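Local coordinates for SIS domain protein (Listeria monocytogenes str. 4b F2365, PDB 3FXA), which is a putative sugar-phosphate isomerase that probably binds phosphorylated sugars through its SIS domain, at residues F76-P79 with S80-V83. Sequence-based numbering, arbitrary orientation.
Sequences FLTP and SDAV
The backbone carbonyl of Thr-78 meets two amides of the first helical turn. Ala-82 N gives the straighter bond, 2.8 Å to Thr-78 O with an N-H...O angle of 162°, and lies almost in line with the C=O bond. Asp-81 N reaches the same Thr-78 O at 3.0 Å from above the carbonyl plane, with the less straight N-H...O angle of 143°. One oxygen therefore takes both an i to i+4 and an i to i+3 bond, both within the first turn of helix 79-86. Thr-78 holds the N-cap position and Pro-79 follows as first helical residue, where its lack of an N-H costs no helical bond. This is the strand-turn-helix passage of the parallel α/β SIS fold, leading out of strand 74-76 at the edge of the sheet within the chain.

Thr-78 and Asp-81 side chains lie alongside one another, pointing the same way. Thr-78 sets CG2 anti to its own amide nitrogen, and this methyl lies 3.6 Å from Asp-81 OD2 and 3.7 Å from Ser-80 OG; Thr-78 CB is 3.5 Å from the same Asp-81 OD2. Carbon atoms make these van der Waals contacts; the threonine side chain makes no capping bond. Two polar atoms bond to the second subunit: Asp-81 OD1 accepts from its Gly-54 N, and Ser-80 OG pairs with Ser-80 OG of that subunit.

Apolar contact joins Leu-77 and Ala-82. With CG anti to the backbone N (chi1 179°), Leu-77 brings CD1 to 3.6 Å from Ala-82 CB, a methyl that sits 3.4 Å from Thr-78 O. Leu-87 and Thr-86 also pack on Leu-77, while Leu-111 touches Ala-82.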
ATOM      1  N   PHE A  76      -5.046   5.572   5.402  1.00 14.60           N
ATOM      2  CA  PHE A  76      -5.681   4.258   5.355  1.00 15.84           C
ATOM      3  C   PHE A  76      -5.144   3.429   6.509  1.00 15.58           C
ATOM      4  O   PHE A  76      -3.924   3.383   6.717  1.00 14.31           O
ATOM      5  CB  PHE A  76      -5.440   3.523   4.033  1.00 14.90           C
ATOM      6  CG  PHE A  76      -6.081   2.159   3.994  1.00 14.41           C
ATOM      7  CD1 PHE A  76      -7.466   2.036   3.958  1.00 10.45           C
ATOM      8  CD2 PHE A  76      -5.308   1.008   4.002  1.00 15.66           C
ATOM      9  CE1 PHE A  76      -8.094   0.779   3.959  1.00 13.50           C
ATOM     10  CE2 PHE A  76      -5.907  -0.255   3.984  1.00 14.95           C
ATOM     11  CZ  PHE A  76      -7.311  -0.368   3.949  1.00 16.03           C
ATOM     12  N   LEU A  77      -6.036   2.798   7.259  1.00 15.45           N
ATOM     13  CA  LEU A  77      -5.662   1.887   8.348  1.00 16.54           C
ATOM     14  C   LEU A  77      -5.899   0.448   7.889  1.00 15.03           C
ATOM     15  O   LEU A  77      -7.045   0.011   7.802  1.00 15.12           O
ATOM     16  CB  LEU A  77      -6.459   2.229   9.602  1.00 16.57           C
ATOM     17  CG  LEU A  77      -6.243   1.381  10.861  1.00 15.88           C
ATOM     18  CD1 LEU A  77      -4.763   1.413  11.313  1.00 16.22           C
ATOM     19  CD2 LEU A  77      -7.114   1.850  11.965  1.00 15.82           C
ATOM     20  N   THR A  78      -4.813  -0.291   7.599  1.00 14.66           N
ATOM     21  CA  THR A  78      -4.878  -1.690   7.125  1.00 13.69           C
ATOM     22  C   THR A  78      -5.251  -2.581   8.325  1.00 13.89           C
ATOM     23  O   THR A  78      -4.495  -2.624   9.291  1.00 13.07           O
ATOM     24  CB  THR A  78      -3.503  -2.153   6.507  1.00 14.98           C
ATOM     25  OG1 THR A  78      -3.118  -1.236   5.479  1.00 14.60           O
ATOM     26  CG2 THR A  78      -3.586  -3.547   5.943  1.00 12.24           C
ATOM     27  N   PRO A  79      -6.441  -3.250   8.301  1.00 15.25           N
ATOM     28  CA  PRO A  79      -6.850  -4.043   9.483  1.00 14.74           C
ATOM     29  C   PRO A  79      -5.843  -5.135   9.965  1.00 15.94           C
ATOM     30  O   PRO A  79      -5.730  -5.360  11.175  1.00 16.43           O
ATOM     31  CB  PRO A  79      -8.211  -4.623   9.065  1.00 16.11           C
ATOM     32  CG  PRO A  79      -8.727  -3.653   8.072  1.00 13.68           C
ATOM     33  CD  PRO A  79      -7.531  -3.193   7.302  1.00 14.11           C
ATOM     34  N   SER A  80      -5.135  -5.779   9.037  1.00 14.46           N
ATOM     35  CA  SER A  80      -4.130  -6.815   9.404  1.00 15.97           C
ATOM     36  C   SER A  80      -2.824  -6.221  10.000  1.00 16.60           C
ATOM     37  O   SER A  80      -1.985  -6.982  10.542  1.00 16.82           O
ATOM     38  CB  SER A  80      -3.857  -7.765   8.227  1.00 16.76           C
ATOM     39  OG  SER A  80      -3.451  -7.106   7.062  1.00 16.13           O
ATOM     40  N   ASP A  81      -2.631  -4.901   9.888  1.00 15.17           N
ATOM     41  CA  ASP A  81      -1.522  -4.171  10.555  1.00 15.54           C
ATOM     42  C   ASP A  81      -2.029  -3.472  11.818  1.00 14.89           C
ATOM     43  O   ASP A  81      -1.289  -3.383  12.791  1.00 14.25           O
ATOM     44  CB  ASP A  81      -0.854  -3.150   9.630  1.00 15.49           C
ATOM     45  CG  ASP A  81      -0.236  -3.799   8.414  1.00 17.42           C
ATOM     46  OD1 ASP A  81       0.254  -4.938   8.558  1.00 15.71           O
ATOM     47  OD2 ASP A  81      -0.280  -3.192   7.316  1.00 18.73           O
ATOM     48  N   ALA A  82      -3.259  -2.925  11.769  1.00 13.97           N
ATOM     49  CA  ALA A  82      -3.927  -2.212  12.890  1.00 13.65           C
ATOM     50  C   ALA A  82      -3.839  -2.869  14.276  1.00 14.20           C
ATOM     51  O   ALA A  82      -3.385  -2.246  15.239  1.00 14.53           O
ATOM     52  CB  ALA A  82      -5.395  -1.954  12.524  1.00 14.04           C
ATOM     53  N   VAL A  83      -4.250  -4.133  14.349  1.00 15.52           N
ATOM     54  CA  VAL A  83      -4.202  -4.929  15.596  1.00 15.75           C
ATOM     55  C   VAL A  83      -2.774  -5.426  15.981  1.00 15.03           C
ATOM     56  O   VAL A  83      -2.614  -6.128  16.997  1.00 16.27           O
ATOM     57  CB  VAL A  83      -5.192  -6.115  15.540  1.00 15.45           C
ATOM     58  CG1 VAL A  83      -6.618  -5.577  15.418  1.00 17.68           C
ATOM     59  CG2 VAL A  83      -4.851  -7.121  14.433  1.00 12.73           C
TER